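Local structure of fatty acid amide hydrolase (Candida albicans, 6KVR) at residues D305-M310 / M329-V334; R354-I359 / E529-S534; V478-Y483 / S521-L526. The protein probably hydrolyses monocarboxylic acid amides, perhaps including fatty acid amides, to the carboxylate and ammonium, as a serine hydrolase of the amidase signature family. All coordinates share one frame; numbering follows the deposited sequence.

Contact 1 (D305-M310 / M329-V334); sequences DLELWM and MPWRDV
Glu307 and Met310, one helical turn apart on helix 303-317, hold the indole of Trp331 at its edge and over one face. Glu307 comes first along the helix. Its side chain is bent at chi2 (-87°), which turns the carboxylate out of the extended path and brings OE2 up to the pyrrole edge of the indole. There Trp331 NE1 donates to Glu307 OE2 over 2.9 Å, and the bond is nearly straight, 167° at the hydrogen. The oxygen lies in the ring plane, as an indole N-H prefers, but the carboxylate accepts on its anti side and tilted from its plane, with the two planes 38° apart. A water reinforces the same oxygen: it donates to Glu307 OE2 at 3.1 Å and to Arg332 O at 2.8 Å, with a weak bond from Val334 N besides. Two donors therefore converge on OE2, and the water extends the grip of the helix to the backbone beyond Trp331.

Met310, a selenomethionine here, supplies the apolar half. Its CB stands 3.6 Å from the centroid of the six-membered ring of Trp331, almost on the ring normal, a CH-pi contact over the face. Bends at chi2 and chi3 then curl the chain back, so that CE touches Trp331 CZ3 at 3.6 Å while SE makes an oblique Met-aromatic contact at 5.4 Å from the centroid of that ring.

Trp331 lies in the loop that leads from helix 303-317 to strand 343-346, and its backbone N is hydrogen-bonded to the side chain of Asn315 (OD1) farther along the helix. Its indole touches Lys311 and Ile314 of helix 303-317 as well as Asp552, Glu553 and Leu556 of helix 552-565, while Leu306 and Trp309 carry the former onto strand 295-300; the tryptophan thus wedges between two helices.

Contact 2 (R354-I359 / E529-S534); sequences RVSPPI and ENYDPS
With chi1 at -179°, Tyr531 sends its ring away from its own backbone N and across to the turn where Ser356 leads into helix 357-372. Ser356 CB and Pro357 CD meet that aromatic over one face. The backbone sets Ser356 CB, 3.8 Å from Tyr531 CD1, while chi1 of 80° directs OG to its hydrogen bond with Asn470 OD1. Pro357 CD lies over the other long side of the same face, 4.1 Å from the ring centroid and 24° off the normal. These are two CH-pi contacts, one from Ser356, at the N-cap position though its side chain makes no capping bond, and one from the first residue of the helix.

Pro358 approaches obliquely at the phenolic end, where its CD comes to 3.4 Å from Tyr531 OH and 3.7 Å from CZ. The hydroxyl is hydrogen-bonded to Asp508 O and Gln503 NE2, and Trp510 meets the same ring edge to face. Past the tyrosine, Asp532 OD1 accepts from Ser534 N at 2.9 Å, an Asx turn, and from Ser534 OG, both donors arriving from one face of the carboxylate.

No hydrogen bond joins the two segments. Apolar contact sets the fit of the loop between helix 522-529 and strand 540-546 on the N-terminus of helix 357-372, while the polar ends, Tyr531 OH and Ser356 OG, tie each side to other residues.

Contact 3 (V478-Y483 / S521-L526); sequences VYNWSY and SKLEQL
Tyr479 and Leu526 make the aromatic part of this contact. Leu526 CD2 sits over one face of the tyrosine ring, 3.8 Å from its centroid and 15° off the normal, in a CH-pi contact. The rest of the leucine end lies on that same side of the ring plane, out toward the rim and past it: Leu526 CG is 3.7 Å from Tyr479 CD2, and Leu526 CD1 lies 3.9 Å from Tyr479 CE2.

Aliphatic packing follows one turn earlier on helix 522-529. With CG swung away from its backbone N (chi1 -179°), Leu523 extends toward the loop and divides its methyls between two neighbours. CD1 meets Tyr479 CB at 3.8 Å, and CD2 lies 4.0 Å from Asn480 OD1 and close to Asn480 CB.

No hydrogen bond crosses between the two segments; each has its own, and others run to neighbouring residues. Asn480 OD1 accepts from Ser482 N at 3.0 Å, the donor standing well above the amide carbonyl plane; this Asx turn precedes helix 482-490. On the other side, Ser521 OG accepts from Glu524 N over 3.0 Å and N-caps helix 522-529. Glu527, farther along that helix, takes the backbone N-H groups of Tyr479 and Asn480 on its carboxylate.

The chemistry is therefore divided: two leucines of one helix pack against Tyr479 and the CB side of Asn480, while Tyr479 OH pairs with Lys417 and Asn480 ND2 with Asn469. Apolar contact joins the two segments directly, and their polar groups tie them into the surrounding fold.

In the fold
Contacts 2 and 3 are neighbours, their centres 13 Å apart, and contact 3 is nested in the chain loop that contact 2 closes. They touch directly: Glu524 OE2 is 2.7 Å from Arg354 N, a probable hydrogen bond, and Val355 CG1 packs at 3.5 Å from Tyr483 OH. Helix 522-529 lends leucines to contact 3, and the loop that follows it carries Tyr531 of contact 2. Contact 1 stands apart, its centre about 35 Å from that of contact 3 and across the chain's centre. Only contact 3 approaches the predicted substrate site: the side chain of Asn480 is about 10 Å from Gly255, a residue predicted to bind substrate and two before the probable nucleophile Ser257.

Contact 1 (D305-M310 / M329-V334)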
loop_
_atom_site.group_PDB
_atom_site.type_symbol
_atom_site.label_atom_id
_atom_site.label_comp_id
_atom_site.label_asym_id
_atom_site.label_seq_id
_atom_site.Cartn_x
_atom_site.Cartn_y
_atom_site.Cartn_z
ATOM N N ASP A 305 26.186 4.632 5.668
ATOM C CA ASP A 305 26.057 4.138 4.305
ATOM C C ASP A 305 24.618 3.723 4.000
ATOM O O ASP A 305 24.059 4.131 2.974
ATOM C CB ASP A 305 27.053 3.001 4.107
ATOM C CG ASP A 305 28.476 3.526 3.943
ATOM O OD1 ASP A 305 29.380 2.750 3.592
ATOM O OD2 ASP A 305 28.665 4.767 4.123
ATOM N N LEU A 306 23.980 2.964 4.904
ATOM C CA LEU A 306 22.540 2.718 4.783
ATOM C C LEU A 306 21.782 4.025 4.598
ATOM O O LEU A 306 20.906 4.129 3.738
ATOM C CB LEU A 306 22.019 1.981 6.017
ATOM C CG LEU A 306 22.697 0.666 6.426
ATOM C CD1 LEU A 306 21.850 -0.044 7.460
ATOM C CD2 LEU A 306 22.911 -0.219 5.209
ATOM N N GLU A 307 22.125 5.049 5.388
ATOM C CA GLU A 307 21.405 6.318 5.308
ATOM C C GLU A 307 21.665 7.016 3.976
ATOM O O GLU A 307 20.736 7.541 3.347
ATOM C CB GLU A 307 21.798 7.215 6.486
ATOM C CG GLU A 307 20.747 8.221 6.927
ATOM C CD GLU A 307 20.829 9.531 6.151
ATOM O OE1 GLU A 307 21.970 9.959 5.839
ATOM O OE2 GLU A 307 19.769 10.165 5.904
ATOM N N LEU A 308 22.925 7.021 3.528
ATOM C CA LEU A 308 23.261 7.613 2.237
ATOM C C LEU A 308 22.427 6.999 1.121
ATOM O O LEU A 308 21.928 7.705 0.237
ATOM C CB LEU A 308 24.752 7.413 1.946
ATOM C CG LEU A 308 25.194 7.756 0.515
ATOM C CD1 LEU A 308 25.067 9.249 0.266
ATOM C CD2 LEU A 308 26.595 7.271 0.172
ATOM N N TRP A 309 22.293 5.669 1.144
ATOM C CA TRP A 309 21.641 4.944 0.061
ATOM C C TRP A 309 20.147 5.264 0.011
ATOM O O TRP A 309 19.616 5.624 -1.040
ATOM C CB TRP A 309 21.895 3.446 0.253
ATOM C CG TRP A 309 21.576 2.580 -0.904
ATOM C CD1 TRP A 309 22.435 2.139 -1.855
ATOM C CD2 TRP A 309 20.299 2.015 -1.224
ATOM N NE1 TRP A 309 21.781 1.345 -2.763
ATOM C CE2 TRP A 309 20.465 1.250 -2.399
ATOM C CE3 TRP A 309 19.029 2.101 -0.646
ATOM C CZ2 TRP A 309 19.415 0.562 -3.004
ATOM C CZ3 TRP A 309 17.981 1.410 -1.244
ATOM C CH2 TRP A 309 18.185 0.644 -2.410
HETATM N N MSE A 310 19.462 5.184 1.145
HETATM C CA MSE A 310 18.054 5.535 1.203
HETATM C C MSE A 310 17.817 6.963 0.716
HETATM O O MSE A 310 16.969 7.200 -0.153
HETATM C CB MSE A 310 17.520 5.367 2.630
HETATM C CG MSE A 310 17.651 3.945 3.173
HETATM SE SE MSE A 310 16.494 2.679 2.195
HETATM C CE MSE A 310 14.759 3.179 3.034
HETATM N N MSE A 329 7.049 9.604 -0.853
HETATM C CA MSE A 329 7.168 10.152 0.479
HETATM C C MSE A 329 8.647 10.417 0.740
HETATM O O MSE A 329 9.480 9.501 0.730
HETATM C CB MSE A 329 6.490 9.231 1.493
HETATM C CG MSE A 329 7.234 8.056 2.078
HETATM SE SE MSE A 329 6.597 7.847 3.929
HETATM C CE MSE A 329 4.646 7.759 3.606
ATOM N N PRO A 330 8.966 11.699 0.888
ATOM C CA PRO A 330 10.372 12.118 0.966
ATOM C C PRO A 330 11.099 11.437 2.109
ATOM O O PRO A 330 10.518 11.151 3.157
ATOM C CB PRO A 330 10.277 13.631 1.207
ATOM C CG PRO A 330 8.895 14.015 0.682
ATOM C CD PRO A 330 8.022 12.828 0.940
ATOM N N TRP A 331 12.391 11.181 1.896
ATOM C CA TRP A 331 13.267 10.735 2.972
ATOM C C TRP A 331 13.586 11.954 3.836
ATOM O O TRP A 331 14.312 12.856 3.404
ATOM C CB TRP A 331 14.529 10.094 2.398
ATOM C CG TRP A 331 15.473 9.587 3.443
ATOM C CD1 TRP A 331 16.586 10.223 3.918
ATOM C CD2 TRP A 331 15.385 8.339 4.157
ATOM N NE1 TRP A 331 17.195 9.448 4.877
ATOM C CE2 TRP A 331 16.477 8.291 5.045
ATOM C CE3 TRP A 331 14.482 7.268 4.138
ATOM C CZ2 TRP A 331 16.698 7.209 5.903
ATOM C CZ3 TRP A 331 14.699 6.193 4.994
ATOM C CH2 TRP A 331 15.801 6.173 5.864
ATOM N N ARG A 332 13.022 11.992 5.045
ATOM C CA ARG A 332 13.123 13.161 5.906
ATOM C C ARG A 332 14.508 13.285 6.543
ATOM O O ARG A 332 15.218 12.300 6.760
ATOM C CB ARG A 332 12.058 13.112 7.003
ATOM C CG ARG A 332 10.656 13.487 6.511
ATOM C CD ARG A 332 9.605 13.122 7.532
ATOM N NE ARG A 332 9.592 11.693 7.826
ATOM C CZ ARG A 332 10.048 11.161 8.952
ATOM N NH1 ARG A 332 10.627 11.903 9.879
ATOM N NH2 ARG A 332 9.917 9.849 9.152
ATOM N N ASP A 333 14.872 14.521 6.865
ATOM C CA ASP A 333 16.125 14.823 7.536
ATOM C C ASP A 333 15.881 14.785 9.040
ATOM O O ASP A 333 15.063 15.548 9.561
ATOM C CB ASP A 333 16.646 16.186 7.098
ATOM C CG ASP A 333 18.142 16.186 6.898
ATOM O OD1 ASP A 333 18.882 15.765 7.814
ATOM O OD2 ASP A 333 18.572 16.578 5.792
ATOM N N VAL A 334 16.568 13.879 9.726
ATOM C CA VAL A 334 16.310 13.578 11.127
ATOM C C VAL A 334 17.635 13.616 11.876
ATOM O O VAL A 334 18.645 13.101 11.384
ATOM C CB VAL A 334 15.626 12.198 11.272
ATOM C CG1 VAL A 334 15.838 11.623 12.662
ATOM C CG2 VAL A 334 14.137 12.301 10.936
HETATM O O HOH W 1 17.618 11.365 7.823
#

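Contact 2 (R354-I359 / E529-S534)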
loop_
_atom_site.group_PDB
_atom_site.type_symbol
_atom_site.label_atom_id
_atom_site.label_comp_id
_atom_site.label_asym_id
_atom_site.label_seq_id
_atom_site.Cartn_x
_atom_site.Cartn_y
_atom_site.Cartn_z
ATOM N N ARG A 354 13.193 -20.431 22.002
ATOM C CA ARG A 354 14.223 -19.895 22.880
ATOM C C ARG A 354 15.513 -19.641 22.104
ATOM O O ARG A 354 15.879 -20.409 21.209
ATOM C CB ARG A 354 14.454 -20.888 24.027
ATOM C CG ARG A 354 15.636 -20.593 24.943
ATOM C CD ARG A 354 15.848 -21.717 25.953
ATOM N NE ARG A 354 16.151 -22.995 25.316
ATOM C CZ ARG A 354 16.624 -24.057 25.960
ATOM N NH1 ARG A 354 16.886 -24.016 27.258
ATOM N NH2 ARG A 354 16.843 -25.185 25.286
ATOM N N VAL A 355 16.203 -18.544 22.440
ATOM C CA VAL A 355 17.444 -18.196 21.761
ATOM C C VAL A 355 18.596 -18.901 22.464
ATOM O O VAL A 355 18.488 -19.310 23.624
ATOM C CB VAL A 355 17.683 -16.664 21.686
ATOM C CG1 VAL A 355 16.533 -15.971 20.971
ATOM C CG2 VAL A 355 17.893 -16.052 23.076
ATOM N N SER A 356 19.703 -19.061 21.733
ATOM C CA SER A 356 20.883 -19.762 22.211
ATOM C C SER A 356 21.766 -18.825 23.034
ATOM O O SER A 356 21.588 -17.606 23.004
ATOM C CB SER A 356 21.641 -20.340 21.019
ATOM O OG SER A 356 22.427 -19.337 20.400
ATOM N N PRO A 357 22.739 -19.371 23.770
ATOM C CA PRO A 357 23.503 -18.565 24.743
ATOM C C PRO A 357 24.156 -17.325 24.151
ATOM O O PRO A 357 24.101 -16.262 24.789
ATOM C CB PRO A 357 24.548 -19.557 25.270
ATOM C CG PRO A 357 23.781 -20.855 25.281
ATOM C CD PRO A 357 22.935 -20.818 24.015
ATOM N N PRO A 358 24.805 -17.385 22.975
ATOM C CA PRO A 358 25.421 -16.141 22.467
ATOM C C PRO A 358 24.416 -15.027 22.221
ATOM O O PRO A 358 24.719 -13.865 22.519
ATOM C CB PRO A 358 26.121 -16.582 21.176
ATOM C CG PRO A 358 25.455 -17.839 20.786
ATOM C CD PRO A 358 25.080 -18.519 22.073
ATOM N N ILE A 359 23.220 -15.348 21.716
ATOM C CA ILE A 359 22.207 -14.315 21.485
ATOM C C ILE A 359 21.698 -13.760 22.811
ATOM O O ILE A 359 21.524 -12.542 22.967
ATOM C CB ILE A 359 21.037 -14.858 20.635
ATOM C CG1 ILE A 359 21.537 -15.591 19.379
ATOM C CG2 ILE A 359 20.125 -13.721 20.224
ATOM C CD1 ILE A 359 22.375 -14.728 18.450
ATOM N N GLU A 529 18.422 -28.047 19.766
ATOM C CA GLU A 529 19.348 -29.168 19.909
ATOM C C GLU A 529 20.488 -29.111 18.900
ATOM O O GLU A 529 21.452 -29.864 19.042
ATOM C CB GLU A 529 18.583 -30.497 19.827
ATOM C CG GLU A 529 17.890 -30.843 21.162
ATOM C CD GLU A 529 17.097 -32.154 21.158
ATOM O OE1 GLU A 529 16.862 -32.760 20.076
ATOM O OE2 GLU A 529 16.691 -32.577 22.268
ATOM N N ASN A 530 20.435 -28.202 17.925
ATOM C CA ASN A 530 21.567 -27.983 17.032
ATOM C C ASN A 530 22.653 -27.105 17.642
ATOM O O ASN A 530 23.760 -27.056 17.100
ATOM C CB ASN A 530 21.099 -27.335 15.730
ATOM C CG ASN A 530 20.500 -28.332 14.781
ATOM O OD1 ASN A 530 20.714 -29.526 14.930
ATOM N ND2 ASN A 530 19.721 -27.860 13.827
ATOM N N TYR A 531 22.377 -26.382 18.727
ATOM C CA TYR A 531 23.406 -25.492 19.239
ATOM C C TYR A 531 24.504 -26.302 19.924
ATOM O O TYR A 531 24.229 -27.139 20.785
ATOM C CB TYR A 531 22.841 -24.447 20.207
ATOM C CG TYR A 531 23.966 -23.543 20.678
ATOM C CD1 TYR A 531 24.512 -22.589 19.821
ATOM C CD2 TYR A 531 24.562 -23.717 21.932
ATOM C CE1 TYR A 531 25.588 -21.800 20.210
ATOM C CE2 TYR A 531 25.642 -22.928 22.330
ATOM C CZ TYR A 531 26.145 -21.977 21.463
ATOM O OH TYR A 531 27.189 -21.183 21.836
ATOM N N ASP A 532 25.741 -26.036 19.548
ATOM C CA ASP A 532 26.939 -26.677 20.081
ATOM C C ASP A 532 28.011 -25.603 20.183
ATOM O O ASP A 532 28.434 -25.075 19.149
ATOM C CB ASP A 532 27.397 -27.822 19.173
ATOM C CG ASP A 532 28.673 -28.525 19.672
ATOM O OD1 ASP A 532 29.503 -27.924 20.402
ATOM O OD2 ASP A 532 28.867 -29.698 19.275
ATOM N N PRO A 533 28.477 -25.269 21.395
ATOM C CA PRO A 533 29.479 -24.194 21.543
ATOM C C PRO A 533 30.714 -24.352 20.667
ATOM O O PRO A 533 31.217 -23.355 20.138
ATOM C CB PRO A 533 29.856 -24.266 23.034
ATOM C CG PRO A 533 28.786 -25.038 23.686
ATOM C CD PRO A 533 28.204 -25.959 22.668
ATOM N N SER A 534 31.216 -25.577 20.489
ATOM C CA SER A 534 32.463 -25.762 19.756
ATOM C C SER A 534 32.288 -25.676 18.243
ATOM O O SER A 534 33.290 -25.620 17.525
ATOM C CB SER A 534 33.110 -27.107 20.132
ATOM O OG SER A 534 32.321 -28.216 19.705
#

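Contact 3 (V478-Y483 / S521-L526)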
loop_
_atom_site.group_PDB
_atom_site.type_symbol
_atom_site.label_atom_id
_atom_site.label_comp_id
_atom_site.label_asym_id
_atom_site.label_seq_id
_atom_site.Cartn_x
_atom_site.Cartn_y
_atom_site.Cartn_z
ATOM N N VAL A 478 18.736 -24.393 9.001
ATOM C CA VAL A 478 18.031 -23.279 9.620
ATOM C C VAL A 478 16.567 -23.349 9.196
ATOM O O VAL A 478 16.253 -23.286 8.001
ATOM C CB VAL A 478 18.669 -21.916 9.281
ATOM C CG1 VAL A 478 18.954 -21.769 7.779
ATOM C CG2 VAL A 478 17.823 -20.778 9.804
ATOM N N TYR A 479 15.677 -23.485 10.184
ATOM C CA TYR A 479 14.288 -23.874 10.003
ATOM C C TYR A 479 13.281 -22.852 10.508
ATOM O O TYR A 479 12.191 -22.745 9.937
ATOM C CB TYR A 479 14.024 -25.199 10.727
ATOM C CG TYR A 479 15.046 -26.280 10.420
ATOM C CD1 TYR A 479 14.939 -27.059 9.269
ATOM C CD2 TYR A 479 16.106 -26.518 11.275
ATOM C CE1 TYR A 479 15.867 -28.040 8.976
ATOM C CE2 TYR A 479 17.046 -27.497 11.000
ATOM C CZ TYR A 479 16.918 -28.255 9.854
ATOM O OH TYR A 479 17.846 -29.219 9.587
ATOM N N ASN A 480 13.600 -22.114 11.567
ATOM C CA ASN A 480 12.666 -21.190 12.194
ATOM C C ASN A 480 12.977 -19.753 11.791
ATOM O O ASN A 480 14.051 -19.227 12.120
ATOM C CB ASN A 480 12.722 -21.318 13.713
ATOM C CG ASN A 480 12.009 -20.193 14.398
ATOM O OD1 ASN A 480 10.866 -19.890 14.071
ATOM N ND2 ASN A 480 12.686 -19.536 15.320
ATOM N N TRP A 481 12.017 -19.101 11.140
ATOM C CA TRP A 481 12.135 -17.698 10.752
ATOM C C TRP A 481 11.404 -16.723 11.700
ATOM O O TRP A 481 11.296 -15.527 11.383
ATOM C CB TRP A 481 11.573 -17.499 9.346
ATOM C CG TRP A 481 12.185 -18.302 8.243
ATOM C CD1 TRP A 481 13.160 -19.261 8.341
ATOM C CD2 TRP A 481 11.835 -18.224 6.854
ATOM N NE1 TRP A 481 13.441 -19.776 7.093
ATOM C CE2 TRP A 481 12.640 -19.159 6.165
ATOM C CE3 TRP A 481 10.919 -17.446 6.126
ATOM C CZ2 TRP A 481 12.576 -19.326 4.779
ATOM C CZ3 TRP A 481 10.847 -17.621 4.746
ATOM C CH2 TRP A 481 11.680 -18.555 4.090
ATOM N N SER A 482 10.883 -17.201 12.834
ATOM C CA SER A 482 9.924 -16.396 13.592
ATOM C C SER A 482 10.483 -15.026 13.981
ATOM O O SER A 482 9.729 -14.041 14.020
ATOM C CB SER A 482 9.466 -17.158 14.843
ATOM O OG SER A 482 10.567 -17.414 15.704
ATOM N N TYR A 483 11.797 -14.929 14.236
ATOM C CA TYR A 483 12.362 -13.679 14.734
ATOM C C TYR A 483 12.423 -12.599 13.655
ATOM O O TYR A 483 12.347 -11.405 13.979
ATOM C CB TYR A 483 13.743 -13.942 15.357
ATOM C CG TYR A 483 13.607 -14.462 16.775
ATOM C CD1 TYR A 483 13.356 -13.593 17.835
ATOM C CD2 TYR A 483 13.641 -15.829 17.043
ATOM C CE1 TYR A 483 13.195 -14.076 19.129
ATOM C CE2 TYR A 483 13.478 -16.318 18.322
ATOM C CZ TYR A 483 13.260 -15.443 19.361
ATOM O OH TYR A 483 13.098 -15.942 20.632
ATOM N N SER A 521 7.515 -27.006 21.291
ATOM C CA SER A 521 7.162 -27.511 19.968
ATOM C C SER A 521 8.306 -28.366 19.431
ATOM O O SER A 521 9.432 -28.336 19.941
ATOM C CB SER A 521 6.852 -26.351 19.007
ATOM O OG SER A 521 8.042 -25.622 18.712
ATOM N N LYS A 522 8.011 -29.133 18.382
ATOM C CA LYS A 522 9.081 -29.881 17.735
ATOM C C LYS A 522 10.083 -28.930 17.086
ATOM O O LYS A 522 11.297 -29.183 17.111
ATOM C CB LYS A 522 8.512 -30.844 16.690
ATOM C CG LYS A 522 7.800 -32.088 17.233
ATOM C CD LYS A 522 7.578 -33.080 16.099
ATOM C CE LYS A 522 6.752 -34.293 16.514
ATOM N NZ LYS A 522 5.308 -34.130 16.179
ATOM N N LEU A 523 9.589 -27.826 16.502
ATOM C CA LEU A 523 10.477 -26.864 15.856
ATOM C C LEU A 523 11.466 -26.264 16.849
ATOM O O LEU A 523 12.657 -26.132 16.542
ATOM C CB LEU A 523 9.655 -25.767 15.182
ATOM C CG LEU A 523 10.391 -24.649 14.416
ATOM C CD1 LEU A 523 11.297 -25.211 13.334
ATOM C CD2 LEU A 523 9.399 -23.640 13.798
ATOM N N GLU A 524 10.996 -25.895 18.045
ATOM C CA GLU A 524 11.913 -25.346 19.036
ATOM C C GLU A 524 12.990 -26.353 19.389
ATOM O O GLU A 524 14.159 -25.985 19.551
ATOM C CB GLU A 524 11.171 -24.903 20.303
ATOM C CG GLU A 524 12.070 -24.062 21.224
ATOM C CD GLU A 524 11.360 -23.571 22.477
ATOM O OE1 GLU A 524 10.405 -24.244 22.911
ATOM O OE2 GLU A 524 11.751 -22.518 23.024
ATOM N N GLN A 525 12.615 -27.632 19.511
ATOM C CA GLN A 525 13.586 -28.664 19.861
ATOM C C GLN A 525 14.585 -28.873 18.729
ATOM O O GLN A 525 15.798 -28.959 18.960
ATOM C CB GLN A 525 12.872 -29.978 20.182
ATOM C CG GLN A 525 13.817 -31.028 20.730
ATOM C CD GLN A 525 13.184 -32.393 20.858
ATOM O OE1 GLN A 525 11.979 -32.514 20.991
ATOM N NE2 GLN A 525 14.004 -33.428 20.807
ATOM N N LEU A 526 14.079 -28.978 17.498
ATOM C CA LEU A 526 14.949 -29.065 16.332
ATOM C C LEU A 526 16.018 -27.968 16.356
ATOM O O LEU A 526 17.223 -28.247 16.272
ATOM C CB LEU A 526 14.095 -28.983 15.067
ATOM C CG LEU A 526 14.780 -28.962 13.703
ATOM C CD1 LEU A 526 15.791 -30.105 13.549
ATOM C CD2 LEU A 526 13.717 -29.020 12.614
#